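Local atomic coordinates of uncharacterized protein ScGH5_18 (Streptomyces cattleya, PDB entry 7LR8), a protein that probably hydrolyses the beta-1,4 bond between mannose and N-acetylglucosamine of the N-glycan core, as a family 5 glycoside hydrolase. Residues L192-W202 against H213-H224; L249-A257 against A394-E402. The protein carries 1 engineered substitution. All coordinates share one frame; numbering follows the deposited sequence.

Contact 1: L192-W202 against H213-H224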
ATOM      1  N   LEU B 192     -27.670   0.660  10.645  1.00 21.98           N
ATOM      2  CA  LEU B 192     -27.456   2.087  10.397  1.00 22.42           C
ATOM      3  C   LEU B 192     -26.281   2.250   9.442  1.00 19.36           C
ATOM      4  O   LEU B 192     -25.126   2.251   9.866  1.00 23.18           O
ATOM      5  CB  LEU B 192     -27.202   2.818  11.712  1.00 19.40           C
ATOM      6  CG  LEU B 192     -27.061   4.342  11.667  1.00 26.89           C
ATOM      7  CD1 LEU B 192     -28.430   4.956  11.454  1.00 30.32           C
ATOM      8  CD2 LEU B 192     -26.409   4.897  12.939  1.00 25.27           C
ATOM      9  N   HIS B 193     -26.568   2.391   8.149  1.00 20.94           N
ATOM     10  CA  HIS B 193     -25.528   2.472   7.128  1.00 22.10           C
ATOM     11  C   HIS B 193     -25.501   3.877   6.546  1.00 21.35           C
ATOM     12  O   HIS B 193     -26.541   4.403   6.124  1.00 21.83           O
ATOM     13  CB  HIS B 193     -25.743   1.433   6.021  1.00 19.28           C
ATOM     14  CG  HIS B 193     -25.875   0.037   6.542  1.00 18.30           C
ATOM     15  ND1 HIS B 193     -24.933  -0.534   7.375  1.00 21.37           N
ATOM     16  CD2 HIS B 193     -26.849  -0.891   6.377  1.00 20.50           C
ATOM     17  CE1 HIS B 193     -25.317  -1.763   7.683  1.00 18.84           C
ATOM     18  NE2 HIS B 193     -26.480  -2.000   7.098  1.00 20.60           N
ATOM     19  N   LEU B 194     -24.312   4.467   6.516  1.00 21.25           N
ATOM     20  CA  LEU B 194     -24.130   5.853   6.123  1.00 16.98           C
ATOM     21  C   LEU B 194     -22.785   5.993   5.420  1.00 18.87           C
ATOM     22  O   LEU B 194     -21.994   5.049   5.337  1.00 19.35           O
ATOM     23  CB  LEU B 194     -24.176   6.781   7.344  1.00 15.99           C
ATOM     24  CG  LEU B 194     -23.049   6.521   8.350  1.00 17.90           C
ATOM     25  CD1 LEU B 194     -22.503   7.830   8.906  1.00 19.99           C
ATOM     26  CD2 LEU B 194     -23.515   5.630   9.514  1.00 22.08           C
ATOM     27  N   HIS B 195     -22.510   7.204   4.954  1.00 18.01           N
ATOM     28  CA  HIS B 195     -21.195   7.565   4.455  1.00 16.57           C
ATOM     29  C   HIS B 195     -20.792   8.855   5.151  1.00 17.15           C
ATOM     30  O   HIS B 195     -21.638   9.570   5.694  1.00 19.99           O
ATOM     31  CB  HIS B 195     -21.194   7.712   2.920  1.00 18.53           C
ATOM     32  CG  HIS B 195     -21.932   8.916   2.427  1.00 18.56           C
ATOM     33  ND1 HIS B 195     -21.288  10.064   2.018  1.00 17.72           N
ATOM     34  CD2 HIS B 195     -23.256   9.152   2.279  1.00 19.82           C
ATOM     35  CE1 HIS B 195     -22.184  10.958   1.641  1.00 18.81           C
ATOM     36  NE2 HIS B 195     -23.386  10.428   1.785  1.00 22.51           N
ATOM     37  N   ALA B 196     -19.487   9.138   5.163  1.00 16.44           N
ATOM     38  CA  ALA B 196     -18.939  10.199   6.007  1.00 17.33           C
ATOM     39  C   ALA B 196     -17.843  10.911   5.234  1.00 19.92           C
ATOM     40  O   ALA B 196     -16.762  10.348   5.030  1.00 20.94           O
ATOM     41  CB  ALA B 196     -18.386   9.640   7.317  1.00 19.68           C
ATOM     42  N   GLU B 197     -18.116  12.138   4.816  1.00 19.84           N
ATOM     43  CA  GLU B 197     -17.194  12.890   3.973  1.00 18.53           C
ATOM     44  C   GLU B 197     -16.601  14.065   4.745  1.00 17.09           C
ATOM     45  O   GLU B 197     -17.286  14.689   5.565  1.00 20.57           O
ATOM     46  CB  GLU B 197     -17.906  13.391   2.713  1.00 19.66           C
ATOM     47  CG  GLU B 197     -18.766  12.321   1.998  1.00 18.53           C
ATOM     48  CD  GLU B 197     -18.023  11.019   1.717  1.00 19.76           C
ATOM     49  OE1 GLU B 197     -18.681   9.953   1.640  1.00 18.07           O
ATOM     50  OE2 GLU B 197     -16.787  11.046   1.564  1.00 19.72           O
ATOM     51  N   TYR B 198     -15.325  14.359   4.493  1.00 18.03           N
ATOM     52  CA  TYR B 198     -14.689  15.482   5.174  1.00 17.97           C
ATOM     53  C   TYR B 198     -15.181  16.806   4.587  1.00 21.33           C
ATOM     54  O   TYR B 198     -15.869  16.841   3.565  1.00 18.38           O
ATOM     55  CB  TYR B 198     -13.167  15.352   5.126  1.00 20.20           C
ATOM     56  CG  TYR B 198     -12.447  16.072   4.003  1.00 22.02           C
ATOM     57  CD1 TYR B 198     -12.369  15.522   2.731  1.00 24.60           C
ATOM     58  CD2 TYR B 198     -11.794  17.283   4.240  1.00 22.45           C
ATOM     59  CE1 TYR B 198     -11.688  16.169   1.707  1.00 25.11           C
ATOM     60  CE2 TYR B 198     -11.108  17.933   3.229  1.00 19.04           C
ATOM     61  CZ  TYR B 198     -11.058  17.369   1.968  1.00 25.33           C
ATOM     62  OH  TYR B 198     -10.370  18.033   0.972  1.00 23.78           O
ATOM     63  N   ASP B 199     -14.837  17.916   5.261  1.00 19.72           N
ATOM     64  CA  ASP B 199     -15.592  19.159   5.086  1.00 18.73           C
ATOM     65  C   ASP B 199     -15.452  19.783   3.697  1.00 18.34           C
ATOM     66  O   ASP B 199     -16.152  20.765   3.424  1.00 21.00           O
ATOM     67  CB  ASP B 199     -15.235  20.180   6.193  1.00 20.33           C
ATOM     68  CG  ASP B 199     -13.763  20.612   6.193  1.00 26.27           C
ATOM     69  OD1 ASP B 199     -13.106  20.594   5.124  1.00 23.51           O
ATOM     70  OD2 ASP B 199     -13.270  20.975   7.288  1.00 23.89           O
ATOM     71  N   ALA B 200     -14.604  19.245   2.810  1.00 21.49           N
ATOM     72  CA  ALA B 200     -14.663  19.663   1.410  1.00 23.34           C
ATOM     73  C   ALA B 200     -16.062  19.489   0.833  1.00 25.00           C
ATOM     74  O   ALA B 200     -16.469  20.242  -0.062  1.00 21.36           O
ATOM     75  CB  ALA B 200     -13.667  18.862   0.571  1.00 19.35           C
ATOM     76  N   ALA B 201     -16.820  18.513   1.336  1.00 18.03           N
ATOM     77  CA  ALA B 201     -18.182  18.318   0.841  1.00 25.14           C
ATOM     78  C   ALA B 201     -19.063  19.536   1.106  1.00 25.52           C
ATOM     79  O   ALA B 201     -20.027  19.766   0.373  1.00 25.28           O
ATOM     80  CB  ALA B 201     -18.805  17.072   1.472  1.00 24.09           C
ATOM     81  N   TRP B 202     -18.759  20.319   2.144  1.00 24.55           N
ATOM     82  CA  TRP B 202     -19.516  21.530   2.443  1.00 23.65           C
ATOM     83  C   TRP B 202     -18.814  22.811   2.017  1.00 21.94           C
ATOM     84  O   TRP B 202     -19.484  23.828   1.834  1.00 23.66           O
ATOM     85  CB  TRP B 202     -19.817  21.625   3.950  1.00 26.79           C
ATOM     86  CG  TRP B 202     -20.243  20.313   4.531  1.00 30.97           C
ATOM     87  CD1 TRP B 202     -19.445  19.377   5.121  1.00 35.01           C
ATOM     88  CD2 TRP B 202     -21.566  19.779   4.545  1.00 28.49           C
ATOM     89  NE1 TRP B 202     -20.193  18.297   5.512  1.00 36.76           N
ATOM     90  CE2 TRP B 202     -21.501  18.519   5.170  1.00 32.06           C
ATOM     91  CE3 TRP B 202     -22.800  20.243   4.094  1.00 23.09           C
ATOM     92  CZ2 TRP B 202     -22.622  17.718   5.353  1.00 32.47           C
ATOM     93  CZ3 TRP B 202     -23.912  19.450   4.278  1.00 29.61           C
ATOM     94  CH2 TRP B 202     -23.817  18.201   4.901  1.00 32.64           C
ATOM     95  N   HIS B 213     -25.343  14.906  -1.265  1.00 22.24           N
ATOM     96  CA  HIS B 213     -24.964  13.507  -1.058  1.00 19.79           C
ATOM     97  C   HIS B 213     -24.930  13.165   0.427  1.00 22.80           C
ATOM     98  O   HIS B 213     -25.412  12.101   0.839  1.00 23.49           O
ATOM     99  CB  HIS B 213     -23.590  13.201  -1.661  1.00 20.16           C
ATOM    100  CG  HIS B 213     -23.498  13.339  -3.151  1.00 23.72           C
ATOM    101  ND1 HIS B 213     -22.326  13.706  -3.777  1.00 24.57           N
ATOM    102  CD2 HIS B 213     -24.395  13.109  -4.141  1.00 23.93           C
ATOM    103  CE1 HIS B 213     -22.512  13.729  -5.083  1.00 24.47           C
ATOM    104  NE2 HIS B 213     -23.757  13.367  -5.332  1.00 25.59           N
ATOM    105  N   SER B 214     -24.336  14.043   1.241  1.00 20.94           N
ATOM    106  CA  SER B 214     -24.182  13.751   2.664  1.00 19.40           C
ATOM    107  C   SER B 214     -25.527  13.725   3.385  1.00 19.06           C
ATOM    108  O   SER B 214     -25.740  12.911   4.292  1.00 20.92           O
ATOM    109  CB  SER B 214     -23.256  14.782   3.310  1.00 19.14           C
ATOM    110  OG  SER B 214     -21.903  14.534   2.951  1.00 21.45           O
ATOM    111  N   ALA B 215     -26.447  14.604   2.997  1.00 19.13           N
ATOM    112  CA  ALA B 215     -27.719  14.757   3.688  1.00 24.20           C
ATOM    113  C   ALA B 215     -28.851  13.949   3.065  1.00 20.95           C
ATOM    114  O   ALA B 215     -29.927  13.852   3.667  1.00 26.14           O
ATOM    115  CB  ALA B 215     -28.115  16.244   3.734  1.00 20.73           C
ATOM    116  N   ARG B 216     -28.648  13.358   1.888  1.00 19.25           N
ATOM    117  CA  ARG B 216     -29.727  12.639   1.222  1.00 22.60           C
ATOM    118  C   ARG B 216     -29.389  11.204   0.839  1.00 25.98           C
ATOM    119  O   ARG B 216     -30.268  10.496   0.331  1.00 32.13           O
ATOM    120  CB  ARG B 216     -30.178  13.406  -0.032  1.00 24.70           C
ATOM    121  CG  ARG B 216     -30.671  14.804   0.287  1.00 27.35           C
ATOM    122  CD  ARG B 216     -30.952  15.629  -0.960  1.00 39.66           C
ATOM    123  NE  ARG B 216     -31.079  17.046  -0.620  1.00 46.43           N
ATOM    124  CZ  ARG B 216     -31.170  18.034  -1.506  1.00 51.94           C
ATOM    125  NH1 ARG B 216     -31.150  17.773  -2.809  1.00 48.26           N
ATOM    126  NH2 ARG B 216     -31.280  19.289  -1.084  1.00 52.09           N
ATOM    127  N   ILE B 217     -28.153  10.754   1.052  1.00 20.25           N
ATOM    128  CA  ILE B 217     -27.752   9.369   0.830  1.00 20.86           C
ATOM    129  C   ILE B 217     -27.259   8.805   2.156  1.00 21.33           C
ATOM    130  O   ILE B 217     -26.517   9.479   2.879  1.00 22.25           O
ATOM    131  CB  ILE B 217     -26.659   9.268  -0.256  1.00 26.34           C
ATOM    132  CG1 ILE B 217     -27.112   9.947  -1.552  1.00 24.11           C
ATOM    133  CG2 ILE B 217     -26.313   7.829  -0.545  1.00 24.25           C
ATOM    134  CD1 ILE B 217     -26.069   9.900  -2.654  1.00 23.28           C
ATOM    135  N   GLY B 218     -27.678   7.581   2.485  1.00 22.30           N
ATOM    136  CA  GLY B 218     -27.341   6.986   3.765  1.00 24.48           C
ATOM    137  C   GLY B 218     -28.293   7.436   4.871  1.00 28.24           C
ATOM    138  O   GLY B 218     -29.093   8.356   4.716  1.00 24.26           O
ATOM    139  N   ALA B 219     -28.184   6.769   6.024  1.00 21.60           N
ATOM    140  CA  ALA B 219     -29.233   6.832   7.045  1.00 22.38           C
ATOM    141  C   ALA B 219     -29.227   8.134   7.847  1.00 22.70           C
ATOM    142  O   ALA B 219     -30.292   8.597   8.277  1.00 23.53           O
ATOM    143  CB  ALA B 219     -29.087   5.651   8.006  1.00 23.76           C
ATOM    144  N   VAL B 220     -28.054   8.701   8.106  1.00 19.98           N
ATOM    145  CA  VAL B 220     -27.913   9.936   8.873  1.00 19.44           C
ATOM    146  C   VAL B 220     -26.807  10.740   8.206  1.00 17.67           C
ATOM    147  O   VAL B 220     -26.002  10.205   7.443  1.00 23.34           O
ATOM    148  CB  VAL B 220     -27.583   9.678  10.367  1.00 22.18           C
ATOM    149  CG1 VAL B 220     -28.649   8.796  11.027  1.00 23.67           C
ATOM    150  CG2 VAL B 220     -26.208   9.045  10.520  1.00 24.02           C
ATOM    151  N   THR B 221     -26.773  12.045   8.484  1.00 17.21           N
ATOM    152  CA  THR B 221     -25.697  12.883   7.960  1.00 20.97           C
ATOM    153  C   THR B 221     -24.522  12.846   8.925  1.00 22.52           C
ATOM    154  O   THR B 221     -24.692  13.101  10.122  1.00 24.02           O
ATOM    155  CB  THR B 221     -26.156  14.330   7.774  1.00 21.48           C
ATOM    156  OG1 THR B 221     -27.339  14.363   6.975  1.00 20.75           O
ATOM    157  CG2 THR B 221     -25.067  15.153   7.101  1.00 21.47           C
ATOM    158  N   ALA B 222     -23.332  12.542   8.414  1.00 17.53           N
ATOM    159  CA  ALA B 222     -22.133  12.545   9.237  1.00 20.41           C
ATOM    160  C   ALA B 222     -21.320  13.795   8.937  1.00 21.22           C
ATOM    161  O   ALA B 222     -21.087  14.118   7.769  1.00 23.87           O
ATOM    162  CB  ALA B 222     -21.297  11.290   8.995  1.00 20.08           C
ATOM    163  N   VAL B 223     -20.916  14.507   9.983  1.00 20.00           N
ATOM    164  CA  VAL B 223     -20.014  15.646   9.838  1.00 21.19           C
ATOM    165  C   VAL B 223     -18.786  15.412  10.707  1.00 18.19           C
ATOM    166  O   VAL B 223     -18.861  14.808  11.788  1.00 17.77           O
ATOM    167  CB  VAL B 223     -20.690  16.988  10.205  1.00 22.04           C
ATOM    168  CG1 VAL B 223     -21.797  17.315   9.200  1.00 24.24           C
ATOM    169  CG2 VAL B 223     -21.239  16.943  11.616  1.00 19.10           C
ATOM    170  N   HIS B 224     -17.642  15.894  10.213  1.00 17.50           N
ATOM    171  CA  HIS B 224     -16.357  15.799  10.895  1.00 18.50           C
ATOM    172  C   HIS B 224     -15.835  17.219  11.087  1.00 17.72           C
ATOM    173  O   HIS B 224     -15.537  17.899  10.099  1.00 19.33           O
ATOM    174  CB  HIS B 224     -15.354  14.984  10.073  1.00 20.37           C
ATOM    175  CG  HIS B 224     -15.772  13.569   9.803  1.00 16.62           C
ATOM    176  ND1 HIS B 224     -15.231  12.827   8.773  1.00 20.37           N
ATOM    177  CD2 HIS B 224     -16.657  12.754  10.428  1.00 17.57           C
ATOM    178  CE1 HIS B 224     -15.762  11.617   8.775  1.00 19.67           C
ATOM    179  NE2 HIS B 224     -16.638  11.549   9.764  1.00 18.01           N
TER
HETATM  180  O   HOH W   1     -23.295  11.818   5.471  1.00 18.69           O
HETATM  181  O   HOH W   2     -24.872   9.136   5.156  1.00 20.16           O
HETATM  182  O   HOH W   3     -20.926  13.144   5.058  1.00 19.63           O
HETATM  183  O   HOH W   4     -17.393  16.807   7.480  1.00 24.35           O
HETATM  184  O   HOH W   5     -14.447  20.469   9.681  1.00 18.05           O
HETATM  185  O   HOH W   6     -13.722  17.308   7.883  1.00 18.88           O
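The carbonyl oxygen of H213 is gripped by two donors that reach it from opposite faces of its plane. One is the helical amide of I217. The other is the H195 ring, whose NE2 lies 2.8 Å from H213 O, with an N-H...O angle of 159°. The oxygen sits close to the imidazole plane, while the nitrogen stands above the carbonyl plane. On its other side the H195 ring gives ND1 to E197 OE1 at 2.6 Å, on the anti lone pair. Both ring nitrogens therefore act as donors, which would suit a positively charged imidazole. E197 OE2 is held in turn by the backbone of N155. The H195 side chain takes the crowded position between backbone N and carbonyl carbon (chi1 71°), and its ring tip meets the end of helix 211-216.

Further along, A219 N bonds to H193 O at 2.9 Å. At the backbone angles of G218 a side chain would collide with the preceding carbonyl oxygen, and a CB would also press on L194 CA. The two strands run roughly parallel, 20° apart, but waters bridge much of the space between their backbones. One water joins E197 N, S214 OG and A222 O; another joins E197 O and H224 N. Small side chains meet in the same region, A196 CB lying 3.7 Å from A222 CB. W202 brings CZ2 to 3.6 Å from S214 CB, and T221 CG2 meets the indole at its edge.

Strands 194-196 and 221-225 are neighbours in the (beta/alpha)8 barrel expected of this family, and this contact closes the barrel. L194 and A196 touch strands 145-152 and 264-269, I217 packs on helix 170-187, and W202 reaches helix 240-253.

Contact 2: L249-A257 against A394-E402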
ATOM      1  N   LEU B 249     -21.488  22.970  11.711  1.00 20.35           N
ATOM      2  CA  LEU B 249     -21.606  21.920  10.703  1.00 19.79           C
ATOM      3  C   LEU B 249     -22.894  21.133  10.901  1.00 20.41           C
ATOM      4  O   LEU B 249     -23.547  20.737   9.925  1.00 21.52           O
ATOM      5  CB  LEU B 249     -20.392  20.991  10.747  1.00 22.41           C
ATOM      6  CG  LEU B 249     -19.093  21.469  10.103  1.00 25.22           C
ATOM      7  CD1 LEU B 249     -18.076  20.338  10.159  1.00 26.51           C
ATOM      8  CD2 LEU B 249     -19.322  21.933   8.665  1.00 26.59           C
ATOM      9  N   VAL B 250     -23.280  20.910  12.160  1.00 21.06           N
ATOM     10  CA  VAL B 250     -24.521  20.196  12.455  1.00 20.98           C
ATOM     11  C   VAL B 250     -25.709  20.936  11.857  1.00 22.88           C
ATOM     12  O   VAL B 250     -26.531  20.350  11.143  1.00 24.75           O
ATOM     13  CB  VAL B 250     -24.679  20.006  13.977  1.00 19.51           C
ATOM     14  CG1 VAL B 250     -26.120  19.605  14.349  1.00 22.32           C
ATOM     15  CG2 VAL B 250     -23.674  18.984  14.500  1.00 22.26           C
ATOM     16  N   GLU B 251     -25.816  22.238  12.137  1.00 20.05           N
ATOM     17  CA  GLU B 251     -26.976  22.988  11.667  1.00 18.81           C
ATOM     18  C   GLU B 251     -26.898  23.258  10.168  1.00 23.84           C
ATOM     19  O   GLU B 251     -27.936  23.351   9.505  1.00 22.83           O
ATOM     20  CB  GLU B 251     -27.117  24.295  12.450  1.00 20.55           C
ATOM     21  CG  GLU B 251     -27.464  24.072  13.911  1.00 24.38           C
ATOM     22  CD  GLU B 251     -28.723  23.251  14.076  1.00 25.91           C
ATOM     23  OE1 GLU B 251     -29.735  23.590  13.422  1.00 24.90           O
ATOM     24  OE2 GLU B 251     -28.701  22.273  14.862  1.00 26.46           O
ATOM     25  N   LEU B 252     -25.685  23.394   9.625  1.00 20.89           N
ATOM     26  CA  LEU B 252     -25.538  23.586   8.187  1.00 22.05           C
ATOM     27  C   LEU B 252     -26.012  22.358   7.428  1.00 22.32           C
ATOM     28  O   LEU B 252     -26.724  22.474   6.422  1.00 22.19           O
ATOM     29  CB  LEU B 252     -24.076  23.884   7.845  1.00 21.52           C
ATOM     30  CG  LEU B 252     -23.718  24.060   6.367  1.00 23.39           C
ATOM     31  CD1 LEU B 252     -24.444  25.266   5.800  1.00 25.83           C
ATOM     32  CD2 LEU B 252     -22.215  24.211   6.192  1.00 20.68           C
ATOM     33  N   ALA B 253     -25.626  21.172   7.904  1.00 21.38           N
ATOM     34  CA  ALA B 253     -25.945  19.934   7.200  1.00 22.75           C
ATOM     35  C   ALA B 253     -27.451  19.729   7.088  1.00 21.89           C
ATOM     36  O   ALA B 253     -27.928  19.106   6.130  1.00 22.73           O
ATOM     37  CB  ALA B 253     -25.289  18.751   7.914  1.00 24.11           C
ATOM     38  N   LYS B 254     -28.212  20.271   8.036  1.00 22.25           N
ATOM     39  CA  LYS B 254     -29.660  20.144   8.022  1.00 22.34           C
ATOM     40  C   LYS B 254     -30.306  20.828   6.820  1.00 26.44           C
ATOM     41  O   LYS B 254     -31.411  20.436   6.429  1.00 25.58           O
ATOM     42  CB  LYS B 254     -30.242  20.715   9.317  1.00 23.01           C
ATOM     43  CG  LYS B 254     -29.886  19.891  10.552  1.00 23.68           C
ATOM     44  CD  LYS B 254     -30.417  20.510  11.829  1.00 24.32           C
ATOM     45  CE  LYS B 254     -30.081  19.618  13.019  1.00 25.42           C
ATOM     46  NZ  LYS B 254     -30.517  20.223  14.292  1.00 24.01           N
ATOM     47  N   ALA B 255     -29.660  21.842   6.231  1.00 24.64           N
ATOM     48  CA  ALA B 255     -30.316  22.578   5.153  1.00 24.34           C
ATOM     49  C   ALA B 255     -30.667  21.677   3.975  1.00 23.85           C
ATOM     50  O   ALA B 255     -31.665  21.926   3.289  1.00 23.40           O
ATOM     51  CB  ALA B 255     -29.437  23.736   4.681  1.00 25.23           C
ATOM     52  N   TRP B 256     -29.873  20.635   3.733  1.00 23.81           N
ATOM     53  CA  TRP B 256     -30.020  19.782   2.559  1.00 24.96           C
ATOM     54  C   TRP B 256     -30.836  18.524   2.819  1.00 27.44           C
ATOM     55  O   TRP B 256     -31.061  17.747   1.885  1.00 26.18           O
ATOM     56  CB  TRP B 256     -28.639  19.384   2.011  1.00 24.96           C
ATOM     57  CG  TRP B 256     -27.945  20.484   1.263  1.00 25.25           C
ATOM     58  CD1 TRP B 256     -28.011  20.737  -0.077  1.00 26.08           C
ATOM     59  CD2 TRP B 256     -27.081  21.484   1.819  1.00 25.80           C
ATOM     60  NE1 TRP B 256     -27.243  21.834  -0.391  1.00 24.41           N
ATOM     61  CE2 TRP B 256     -26.669  22.316   0.760  1.00 22.00           C
ATOM     62  CE3 TRP B 256     -26.626  21.763   3.116  1.00 26.92           C
ATOM     63  CZ2 TRP B 256     -25.808  23.398   0.949  1.00 25.76           C
ATOM     64  CZ3 TRP B 256     -25.772  22.841   3.304  1.00 25.49           C
ATOM     65  CH2 TRP B 256     -25.372  23.643   2.226  1.00 27.64           C
ATOM     66  N   ALA B 257     -31.285  18.297   4.051  1.00 25.65           N
ATOM     67  CA  ALA B 257     -32.053  17.094   4.347  1.00 27.55           C
ATOM     68  C   ALA B 257     -33.454  17.181   3.757  1.00 28.77           C
ATOM     69  O   ALA B 257     -34.095  18.237   3.780  1.00 31.67           O
ATOM     70  CB  ALA B 257     -32.146  16.873   5.861  1.00 23.06           C
ATOM     71  N   ALA B 394     -29.017  33.989  19.026  1.00 27.89           N
ATOM     72  CA  ALA B 394     -30.169  33.633  18.206  1.00 30.46           C
ATOM     73  C   ALA B 394     -30.305  32.133  17.961  1.00 28.79           C
ATOM     74  O   ALA B 394     -31.334  31.712  17.421  1.00 30.08           O
ATOM     75  CB  ALA B 394     -30.091  34.352  16.857  1.00 28.09           C
ATOM     76  N   ARG B 395     -29.311  31.327  18.329  1.00 24.34           N
ATOM     77  CA  ARG B 395     -29.345  29.881  18.140  1.00 23.23           C
ATOM     78  C   ARG B 395     -29.802  29.503  16.724  1.00 25.29           C
ATOM     79  O   ARG B 395     -30.815  28.821  16.553  1.00 25.02           O
ATOM     80  CB  ARG B 395     -30.238  29.228  19.189  1.00 24.91           C
ATOM     81  CG  ARG B 395     -29.920  29.653  20.644  1.00 25.42           C
ATOM     82  CD  ARG B 395     -30.750  28.858  21.696  1.00 26.31           C
ATOM     83  NE  ARG B 395     -30.610  27.422  21.465  1.00 25.96           N
ATOM     84  CZ  ARG B 395     -31.570  26.640  20.974  1.00 27.05           C
ATOM     85  NH1 ARG B 395     -32.762  27.149  20.698  1.00 25.36           N
ATOM     86  NH2 ARG B 395     -31.334  25.347  20.764  1.00 25.34           N
ATOM     87  N   PRO B 396     -29.076  29.940  15.696  1.00 21.82           N
ATOM     88  CA  PRO B 396     -29.566  29.757  14.323  1.00 21.05           C
ATOM     89  C   PRO B 396     -29.505  28.307  13.863  1.00 21.77           C
ATOM     90  O   PRO B 396     -28.610  27.546  14.240  1.00 21.56           O
ATOM     91  CB  PRO B 396     -28.615  30.628  13.494  1.00 22.49           C
ATOM     92  CG  PRO B 396     -27.321  30.601  14.277  1.00 22.75           C
ATOM     93  CD  PRO B 396     -27.770  30.619  15.739  1.00 22.94           C
ATOM     94  N   THR B 397     -30.485  27.933  13.030  1.00 20.10           N
ATOM     95  CA  THR B 397     -30.333  26.815  12.111  1.00 20.15           C
ATOM     96  C   THR B 397     -30.091  27.393  10.720  1.00 20.93           C
ATOM     97  O   THR B 397     -29.851  28.596  10.565  1.00 24.56           O
ATOM     98  CB  THR B 397     -31.548  25.873  12.142  1.00 22.38           C
ATOM     99  OG1 THR B 397     -31.266  24.705  11.353  1.00 20.89           O
ATOM    100  CG2 THR B 397     -32.804  26.552  11.604  1.00 23.82           C
ATOM    101  N   THR B 398     -30.143  26.541   9.691  1.00 20.77           N
ATOM    102  CA  THR B 398     -29.969  26.988   8.314  1.00 22.87           C
ATOM    103  C   THR B 398     -31.120  26.483   7.450  1.00 27.10           C
ATOM    104  O   THR B 398     -31.803  25.508   7.787  1.00 25.44           O
ATOM    105  CB  THR B 398     -28.620  26.532   7.711  1.00 27.03           C
ATOM    106  OG1 THR B 398     -28.571  25.098   7.586  1.00 23.06           O
ATOM    107  CG2 THR B 398     -27.461  27.001   8.577  1.00 26.55           C
ATOM    108  N   VAL B 399     -31.337  27.177   6.335  1.00 22.76           N
ATOM    109  CA  VAL B 399     -32.360  26.798   5.363  1.00 23.52           C
ATOM    110  C   VAL B 399     -31.841  27.148   3.975  1.00 30.46           C
ATOM    111  O   VAL B 399     -31.204  28.188   3.784  1.00 26.92           O
ATOM    112  CB  VAL B 399     -33.712  27.488   5.665  1.00 23.47           C
ATOM    113  CG1 VAL B 399     -33.608  29.001   5.521  1.00 23.69           C
ATOM    114  CG2 VAL B 399     -34.819  26.933   4.756  1.00 25.92           C
ATOM    115  N   LEU B 400     -32.089  26.262   3.007  1.00 26.32           N
ATOM    116  CA  LEU B 400     -31.659  26.515   1.638  1.00 28.17           C
ATOM    117  C   LEU B 400     -32.459  27.650   1.009  1.00 28.97           C
ATOM    118  O   LEU B 400     -33.648  27.838   1.292  1.00 28.87           O
ATOM    119  CB  LEU B 400     -31.809  25.257   0.784  1.00 30.00           C
ATOM    120  CG  LEU B 400     -30.764  24.160   0.947  1.00 31.77           C
ATOM    121  CD1 LEU B 400     -31.052  23.055  -0.064  1.00 33.14           C
ATOM    122  CD2 LEU B 400     -29.359  24.725   0.750  1.00 34.54           C
ATOM    123  N   ALA B 401     -31.787  28.409   0.135  1.00 30.41           N
ATOM    124  CA  ALA B 401     -32.447  29.491  -0.593  1.00 35.90           C
ATOM    125  C   ALA B 401     -33.734  29.016  -1.257  1.00 35.32           C
ATOM    126  O   ALA B 401     -34.754  29.718  -1.229  1.00 35.62           O
ATOM    127  CB  ALA B 401     -31.492  30.073  -1.640  1.00 34.10           C
ATOM    128  N   GLU B 402     -33.711  27.817  -1.847  1.00 34.25           N
ATOM    129  CA  GLU B 402     -34.878  27.290  -2.544  1.00 36.17           C
ATOM    130  C   GLU B 402     -36.041  27.009  -1.600  1.00 39.16           C
ATOM    131  O   GLU B 402     -37.172  26.834  -2.070  1.00 41.13           O
ATOM    132  CB  GLU B 402     -34.507  26.013  -3.301  1.00 42.07           C
ATOM    133  CG  GLU B 402     -33.841  24.947  -2.440  1.00 47.69           C
ATOM    134  CD  GLU B 402     -33.329  23.768  -3.256  1.00 60.18           C
ATOM    135  OE1 GLU B 402     -34.139  22.878  -3.593  1.00 63.88           O
ATOM    136  OE2 GLU B 402     -32.115  23.732  -3.560  1.00 61.22           O
TER
HETATM  137  O   HOH W   7     -33.422  23.991   3.735  1.00 27.85           O
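T398 has its OG1 between the backbone N and the carbonyl carbon (chi1 66°), which aims the hydroxyl at the helix. In T397 the hydroxyl instead lies anti to the backbone N (chi1 -173°), and the bent chain of E251 (chi2 -56°) brings a carboxylate oxygen to it. T398 OG1 donates to E251 O at 2.7 Å, tilted from the carbonyl plane. T397 OG1 donates to E251 OE1 at 2.8 Å and meets that oxygen nearly along its C-O bond. E251 is thus held through both its backbone and its side chain.

The second carboxylate oxygen, OE2, forms a salt bridge with K254 NZ at 2.8 Å, on its syn side and somewhat out of the carboxylate plane. K254 NZ also bonds to P296 O. With an alanine in place of E251, the T397 hydroxyl would probably lose its acceptor and K254 its carboxylate mate.

Toward the other end the contact turns more apolar. A255 CB lies 4.0 Å from L400 CG. L400 lays CD2 over one face of the W256 indole, 3.9 Å from the centroid of the five-membered ring, in a CH-pi contact. The polar exception is a water that joins A255 O to L400 N, with 2.7 Å from its oxygen to each.

Helix 240-253 here packs along strand 397-400, an outer strand of the small C-terminal parallel sheet. At one end E251 ties helix to strand through its backbone O and OE1, while OE2 pairs with K254. The other end rests mainly on L400 against A255 and W256.

Contact 1 closes before contact 2 opens along the chain, and their centres lie 15 Å apart. They touch directly. R216 NE is 2.6 Å from W256 O, a probable hydrogen bond, and W202 CH2 packs 3.4 Å from A253 CB. H224 O lies 3.5 Å from L249 CD1, so helix 240-253 packs on strand 221-225 as well as on strand 397-400. Contact 1 is the one near the sugar. Y198 belongs to the glycan pocket and touches the bound N-acetylglucosamine. The H224 side chain is about 5 Å from each bound sugar and about 5 Å from that of the engineered A153. Contact 2 lies away from the pocket, with the L252 side chain about 13 Å from the bound N-acetylglucosamine.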